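Local coordinates for protein alpha-fucosidase GH29 (Fusarium graminearum, PDB 4PSR) that is an alpha-L-fucosidase of glycoside hydrolase family 29 that probably removes alpha-1,6-linked fucose from glycoprotein glycans, at residues A[219-231]-A[242-256]. Numbering follows the deposited sequence.
Sequences QPDIIWNDFSLDS and CAVDEQKRLEFLAYY. With FUL (beta-L-fucopyranose), chain M; MAN (alpha-D-mannopyranose), chain D; MAN (alpha-D-mannopyranose), chain B.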
loop_
_atom_site.group_PDB
_atom_site.type_symbol
_atom_site.label_atom_id
_atom_site.label_comp_id
_atom_site.label_asym_id
_atom_site.label_seq_id
_atom_site.Cartn_x
_atom_site.Cartn_y
_atom_site.Cartn_z
ATOM N N GLN A 219 13.477 -15.347 4.209
ATOM C CA GLN A 219 14.012 -14.499 3.142
ATOM C C GLN A 219 12.956 -13.640 2.407
ATOM O O GLN A 219 12.813 -13.706 1.171
ATOM C CB GLN A 219 14.857 -15.311 2.140
ATOM C CG GLN A 219 15.995 -16.092 2.813
ATOM C CD GLN A 219 16.928 -16.792 1.818
ATOM O OE1 GLN A 219 16.729 -16.726 0.599
ATOM N NE2 GLN A 219 17.937 -17.497 2.347
ATOM N N PRO A 220 12.239 -12.805 3.160
ATOM C CA PRO A 220 11.175 -11.998 2.536
ATOM C C PRO A 220 11.675 -10.982 1.515
ATOM O O PRO A 220 12.748 -10.385 1.696
ATOM C CB PRO A 220 10.554 -11.263 3.726
ATOM C CG PRO A 220 11.683 -11.166 4.721
ATOM C CD PRO A 220 12.481 -12.416 4.563
ATOM N N ASP A 221 10.891 -10.798 0.462
ATOM C CA ASP A 221 11.128 -9.761 -0.522
ATOM C C ASP A 221 10.713 -8.379 -0.021
ATOM O O ASP A 221 11.288 -7.381 -0.453
ATOM C CB ASP A 221 10.391 -10.126 -1.796
ATOM C CG ASP A 221 10.870 -11.441 -2.351
ATOM O OD1 ASP A 221 12.063 -11.506 -2.746
ATOM O OD2 ASP A 221 10.095 -12.423 -2.358
ATOM N N ILE A 222 9.714 -8.352 0.846
ATOM C CA ILE A 222 9.241 -7.124 1.469
ATOM C C ILE A 222 9.033 -7.375 2.941
ATOM O O ILE A 222 8.412 -8.375 3.324
ATOM C CB ILE A 222 7.871 -6.650 0.898
ATOM C CG1 ILE A 222 7.911 -6.435 -0.633
ATOM C CG2 ILE A 222 7.407 -5.361 1.619
ATOM C CD1 ILE A 222 6.521 -6.513 -1.300
ATOM N N ILE A 223 9.594 -6.516 3.792
ATOM C CA ILE A 223 9.235 -6.507 5.218
ATOM C C ILE A 223 8.422 -5.244 5.495
ATOM O O ILE A 223 8.948 -4.107 5.389
ATOM C CB ILE A 223 10.459 -6.586 6.158
ATOM C CG1 ILE A 223 11.205 -7.903 5.910
ATOM C CG2 ILE A 223 10.014 -6.479 7.617
ATOM C CD1 ILE A 223 12.481 -8.051 6.756
ATOM N N TRP A 224 7.155 -5.438 5.833
ATOM C CA TRP A 224 6.212 -4.363 6.116
ATOM C C TRP A 224 6.241 -4.134 7.617
ATOM O O TRP A 224 6.189 -5.092 8.394
ATOM C CB TRP A 224 4.853 -4.843 5.624
ATOM C CG TRP A 224 3.635 -3.977 5.769
ATOM C CD1 TRP A 224 2.938 -3.398 4.738
ATOM C CD2 TRP A 224 2.886 -3.689 6.954
ATOM N NE1 TRP A 224 1.815 -2.777 5.207
ATOM C CE2 TRP A 224 1.755 -2.923 6.564
ATOM C CE3 TRP A 224 3.063 -3.981 8.316
ATOM C CZ2 TRP A 224 0.816 -2.436 7.480
ATOM C CZ3 TRP A 224 2.123 -3.487 9.236
ATOM C CH2 TRP A 224 1.017 -2.724 8.804
ATOM N N ASN A 225 6.351 -2.858 8.026
ATOM C CA ASN A 225 6.395 -2.468 9.442
ATOM C C ASN A 225 5.245 -1.579 9.823
ATOM O O ASN A 225 4.888 -0.666 9.064
ATOM C CB ASN A 225 7.681 -1.712 9.793
ATOM C CG ASN A 225 8.897 -2.570 9.696
ATOM O OD1 ASN A 225 9.312 -3.183 10.710
ATOM N ND2 ASN A 225 9.522 -2.602 8.518
ATOM N N ASP A 226 4.706 -1.770 11.020
ATOM C CA ASP A 226 3.699 -0.881 11.567
ATOM C C ASP A 226 4.354 0.246 12.384
ATOM O O ASP A 226 5.558 0.301 12.502
ATOM C CB ASP A 226 2.688 -1.675 12.420
ATOM C CG ASP A 226 1.293 -1.097 12.379
ATOM O OD1 ASP A 226 1.151 0.088 11.948
ATOM O OD2 ASP A 226 0.349 -1.787 12.772
ATOM N N PHE A 227 3.498 1.108 12.916
ATOM C CA PHE A 227 3.892 2.343 13.609
ATOM C C PHE A 227 4.588 2.067 14.938
ATOM O O PHE A 227 4.753 0.915 15.346
ATOM C CB PHE A 227 2.663 3.239 13.829
ATOM C CG PHE A 227 1.809 2.850 14.996
ATOM C CD1 PHE A 227 1.838 3.584 16.164
ATOM C CD2 PHE A 227 0.967 1.751 14.947
ATOM C CE1 PHE A 227 1.053 3.231 17.266
ATOM C CE2 PHE A 227 0.180 1.402 16.046
ATOM C CZ PHE A 227 0.226 2.153 17.211
ATOM N N SER A 228 4.970 3.147 15.622
ATOM C CA SER A 228 5.731 3.120 16.890
ATOM C C SER A 228 7.200 2.789 16.641
ATOM O O SER A 228 7.906 2.362 17.567
ATOM C CB SER A 228 5.105 2.214 17.948
ATOM O OG SER A 228 5.693 2.513 19.220
ATOM N N LEU A 229 7.692 3.025 15.424
ATOM C CA LEU A 229 9.118 3.011 15.163
ATOM C C LEU A 229 9.752 4.316 15.714
ATOM O O LEU A 229 10.789 4.274 16.402
ATOM C CB LEU A 229 9.427 2.823 13.657
ATOM C CG LEU A 229 8.846 1.537 13.023
ATOM C CD1 LEU A 229 9.268 1.487 11.590
ATOM C CD2 LEU A 229 9.308 0.283 13.764
ATOM N N ASP A 230 9.135 5.449 15.373
ATOM C CA ASP A 230 9.425 6.760 16.015
ATOM C C ASP A 230 8.239 7.645 15.695
ATOM O O ASP A 230 8.307 8.487 14.779
ATOM C CB ASP A 230 10.749 7.366 15.529
ATOM C CG ASP A 230 11.137 8.658 16.275
ATOM O OD1 ASP A 230 10.473 8.937 17.308
ATOM O OD2 ASP A 230 12.096 9.335 15.792
ATOM N N SER A 231 7.149 7.416 16.399
ATOM C CA SER A 231 5.920 8.161 16.166
ATOM C C SER A 231 5.372 8.677 17.483
ATOM O O SER A 231 4.329 8.259 17.970
ATOM C CB SER A 231 4.923 7.325 15.359
ATOM O OG SER A 231 4.708 6.079 15.957
ATOM N N CYS A 242 6.806 5.938 22.215
ATOM C CA CYS A 242 6.103 5.450 21.014
ATOM C C CYS A 242 7.144 5.246 19.919
ATOM O O CYS A 242 7.021 5.741 18.789
ATOM C CB CYS A 242 5.004 6.451 20.584
ATOM S SG CYS A 242 3.682 5.742 19.573
ATOM N N ALA A 243 8.206 4.528 20.290
ATOM C CA ALA A 243 9.375 4.385 19.459
ATOM C C ALA A 243 10.171 3.137 19.770
ATOM O O ALA A 243 10.055 2.571 20.860
ATOM C CB ALA A 243 10.310 5.635 19.635
ATOM N N VAL A 244 11.009 2.779 18.809
ATOM C CA VAL A 244 12.065 1.775 18.937
ATOM C C VAL A 244 13.407 2.501 18.997
ATOM O O VAL A 244 13.635 3.486 18.307
ATOM C CB VAL A 244 12.051 0.765 17.732
ATOM C CG1 VAL A 244 13.239 -0.192 17.798
ATOM C CG2 VAL A 244 10.732 0.008 17.674
ATOM N N ASP A 245 14.297 2.025 19.849
ATOM C CA ASP A 245 15.628 2.593 19.893
ATOM C C ASP A 245 16.239 2.805 18.491
ATOM O O ASP A 245 16.234 1.901 17.629
ATOM C CB ASP A 245 16.519 1.684 20.726
ATOM C CG ASP A 245 17.917 2.199 20.812
ATOM O OD1 ASP A 245 18.112 3.186 21.552
ATOM O OD2 ASP A 245 18.784 1.638 20.114
ATOM N N GLU A 246 16.796 3.984 18.242
ATOM C CA GLU A 246 17.313 4.345 16.951
ATOM C C GLU A 246 18.401 3.410 16.443
ATOM O O GLU A 246 18.412 3.047 15.271
ATOM C CB GLU A 246 17.841 5.796 16.965
ATOM C CG GLU A 246 18.291 6.292 15.610
ATOM C CD GLU A 246 19.113 7.560 15.660
ATOM O OE1 GLU A 246 18.970 8.363 14.729
ATOM O OE2 GLU A 246 19.915 7.733 16.601
ATOM N N GLN A 247 19.304 3.016 17.338
ATOM C CA GLN A 247 20.388 2.114 16.998
ATOM C C GLN A 247 19.833 0.785 16.464
ATOM O O GLN A 247 20.333 0.231 15.486
ATOM C CB GLN A 247 21.290 1.876 18.221
ATOM C CG GLN A 247 22.442 0.945 17.971
ATOM C CD GLN A 247 23.536 1.022 19.038
ATOM O OE1 GLN A 247 23.355 1.613 20.105
ATOM N NE2 GLN A 247 24.678 0.417 18.746
ATOM N N LYS A 248 18.790 0.291 17.117
ATOM C CA LYS A 248 18.179 -0.982 16.736
ATOM C C LYS A 248 17.467 -0.871 15.380
ATOM O O LYS A 248 17.522 -1.800 14.549
ATOM C CB LYS A 248 17.266 -1.514 17.831
ATOM C CG LYS A 248 18.050 -1.965 19.108
ATOM C CD LYS A 248 18.913 -3.132 18.798
ATOM C CE LYS A 248 19.774 -3.556 19.947
ATOM N NZ LYS A 248 21.101 -2.951 19.832
ATOM N N ARG A 249 16.813 0.258 15.130
ATOM C CA ARG A 249 16.250 0.501 13.793
ATOM C C ARG A 249 17.302 0.477 12.714
ATOM O O ARG A 249 17.138 -0.168 11.685
ATOM C CB ARG A 249 15.493 1.823 13.797
ATOM C CG ARG A 249 14.177 1.753 14.508
ATOM C CD ARG A 249 13.465 3.073 14.493
ATOM N NE ARG A 249 13.842 3.992 15.569
ATOM C CZ ARG A 249 14.158 5.272 15.406
ATOM N NH1 ARG A 249 14.316 5.825 14.222
ATOM N NH2 ARG A 249 14.382 6.014 16.486
ATOM N N LEU A 250 18.423 1.142 12.960
ATOM C CA LEU A 250 19.501 1.199 12.002
ATOM C C LEU A 250 20.154 -0.172 11.809
ATOM O O LEU A 250 20.558 -0.511 10.694
ATOM C CB LEU A 250 20.561 2.227 12.434
ATOM C CG LEU A 250 20.123 3.669 12.226
ATOM C CD1 LEU A 250 21.105 4.595 12.939
ATOM C CD2 LEU A 250 20.101 3.972 10.737
ATOM N N GLU A 251 20.250 -0.955 12.887
ATOM C CA GLU A 251 20.832 -2.291 12.780
ATOM C C GLU A 251 19.916 -3.212 11.938
ATOM O O GLU A 251 20.400 -4.020 11.155
ATOM C CB GLU A 251 21.078 -2.858 14.183
ATOM C CG GLU A 251 22.308 -2.214 14.851
ATOM C CD GLU A 251 22.435 -2.484 16.332
ATOM O OE1 GLU A 251 21.581 -3.166 16.912
ATOM O OE2 GLU A 251 23.420 -1.988 16.929
ATOM N N PHE A 252 18.599 -3.072 12.123
ATOM C CA PHE A 252 17.646 -3.786 11.261
ATOM C C PHE A 252 17.830 -3.437 9.780
ATOM O O PHE A 252 17.942 -4.346 8.924
ATOM C CB PHE A 252 16.193 -3.503 11.653
ATOM C CG PHE A 252 15.228 -3.919 10.579
ATOM C CD1 PHE A 252 15.000 -5.266 10.291
ATOM C CD2 PHE A 252 14.599 -2.957 9.796
ATOM C CE1 PHE A 252 14.139 -5.641 9.255
ATOM C CE2 PHE A 252 13.734 -3.317 8.765
ATOM C CZ PHE A 252 13.509 -4.657 8.491
ATOM N N LEU A 253 17.855 -2.139 9.449
ATOM C CA LEU A 253 17.977 -1.715 8.064
ATOM C C LEU A 253 19.263 -2.265 7.447
ATOM O O LEU A 253 19.255 -2.834 6.347
ATOM C CB LEU A 253 17.909 -0.171 7.977
ATOM C CG LEU A 253 16.571 0.449 8.369
ATOM C CD1 LEU A 253 16.681 1.971 8.478
ATOM C CD2 LEU A 253 15.482 0.066 7.336
ATOM N N ALA A 254 20.387 -2.074 8.138
ATOM C CA ALA A 254 21.648 -2.589 7.605
ATOM C C ALA A 254 21.643 -4.116 7.447
ATOM O O ALA A 254 22.091 -4.637 6.427
ATOM C CB ALA A 254 22.847 -2.137 8.467
ATOM N N TYR A 255 21.099 -4.825 8.446
ATOM C CA TYR A 255 21.065 -6.285 8.380
ATOM C C TYR A 255 20.243 -6.794 7.200
ATOM O O TYR A 255 20.702 -7.614 6.412
ATOM C CB TYR A 255 20.568 -6.874 9.687
ATOM C CG TYR A 255 20.776 -8.360 9.826
ATOM C CD1 TYR A 255 21.888 -8.861 10.484
ATOM C CD2 TYR A 255 19.864 -9.273 9.315
ATOM C CE1 TYR A 255 22.092 -10.213 10.632
ATOM C CE2 TYR A 255 20.052 -10.634 9.474
ATOM C CZ TYR A 255 21.186 -11.090 10.135
ATOM O OH TYR A 255 21.407 -12.442 10.310
ATOM N N TYR A 256 19.043 -6.248 7.051
ATOM C CA TYR A 256 18.167 -6.664 5.973
ATOM C C TYR A 256 18.743 -6.279 4.609
ATOM O O TYR A 256 18.742 -7.107 3.686
ATOM C CB TYR A 256 16.793 -6.044 6.179
ATOM C CG TYR A 256 15.727 -6.512 5.189
ATOM C CD1 TYR A 256 15.684 -7.828 4.723
ATOM C CD2 TYR A 256 14.733 -5.640 4.741
ATOM C CE1 TYR A 256 14.666 -8.265 3.866
ATOM C CE2 TYR A 256 13.726 -6.067 3.877
ATOM C CZ TYR A 256 13.703 -7.373 3.448
ATOM O OH TYR A 256 12.679 -7.763 2.595
HETATM C C1 FUL M . -2.586 -0.431 12.144
HETATM C C2 FUL M . -2.739 -1.528 13.178
HETATM O O2 FUL M . -2.877 -1.007 14.510
HETATM C C3 FUL M . -3.967 -2.303 12.781
HETATM O O3 FUL M . -4.213 -3.298 13.751
HETATM C C4 FUL M . -3.703 -2.902 11.423
HETATM O O4 FUL M . -2.634 -3.839 11.520
HETATM C C5 FUL M . -3.368 -1.789 10.439
HETATM C C6 FUL M . -3.011 -2.307 9.062
HETATM O O5 FUL M . -2.284 -0.978 10.882
HETATM O O1 FUL M . -1.501 0.381 12.514
HETATM C C1 MAN D . 18.132 8.772 19.954
HETATM C C2 MAN D . 19.510 8.256 20.382
HETATM C C3 MAN D . 20.489 9.442 20.443
HETATM C C4 MAN D . 20.510 10.188 19.082
HETATM C C5 MAN D . 19.065 10.642 18.734
HETATM C C6 MAN D . 18.909 11.280 17.349
HETATM O O2 MAN D . 20.004 7.366 19.400
HETATM O O3 MAN D . 21.781 9.029 20.833
HETATM O O4 MAN D . 21.361 11.321 19.160
HETATM O O5 MAN D . 18.174 9.480 18.753
HETATM O O6 MAN D . 17.505 11.548 17.125
HETATM C C1 MAN B . 13.898 13.587 19.700
HETATM C C2 MAN B . 14.309 12.297 19.015
HETATM C C3 MAN B . 13.175 11.771 18.140
HETATM C C4 MAN B . 11.843 11.730 18.878
HETATM C C5 MAN B . 11.581 13.044 19.624
HETATM C C6 MAN B . 10.361 13.006 20.568
HETATM O O2 MAN B . 14.554 11.280 19.975
HETATM O O3 MAN B . 13.502 10.496 17.651
HETATM O O4 MAN B . 10.807 11.559 17.921
HETATM O O5 MAN B . 12.725 13.375 20.430
HETATM O O6 MAN B . 10.433 11.832 21.380
HETATM O O HOH W 1 13.791 8.684 13.947
#
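Ile223 CD1 lies over one face of the Tyr256 ring, 3.5 Å from its centroid in a CH-pi contact, while Pro220 O lies at the ring's edge. With CG anti to the backbone N (chi1 -174°), Tyr256 reaches from helix to strand, and its OH donates to Pro220 O at 2.8 Å. The branched aliphatic chain of Ile223 suits two rings at once: CD1 also meets the edge of Phe252, 3.8 Å from CE1. The Arg249 guanidinium is sandwiched between Glu246 CA and Asp230 CB on opposite faces. Flat and rich in donors, it holds Val244 O in its plane with NE (2.8 Å) and NH2, while a water links NH1 to Asp230 OD2. O3 and O4 of a glycan mannose, not the substrate, donate to Asp230 OD2 and OD1. Backbone hydrogen bonds Val244 N to Leu229 O (2.8 Å) and Ser231 N to Cys242 O (2.9 Å) flank the single beta bridge of Asp230 with Ala243. Cys242 SG, disulfide-bonded to Cys235, lies near the Phe227 edge, a sulfur-aromatic contact. Strand 222-225, leading to fucose-binding Asp226, lies between parallel TIM-barrel strands 165-170 and 268-272, at 163° to segment 246-256 of helix 246-263; helix 200-218 packs against Ile223 and Leu229, and Trp11 against Arg249.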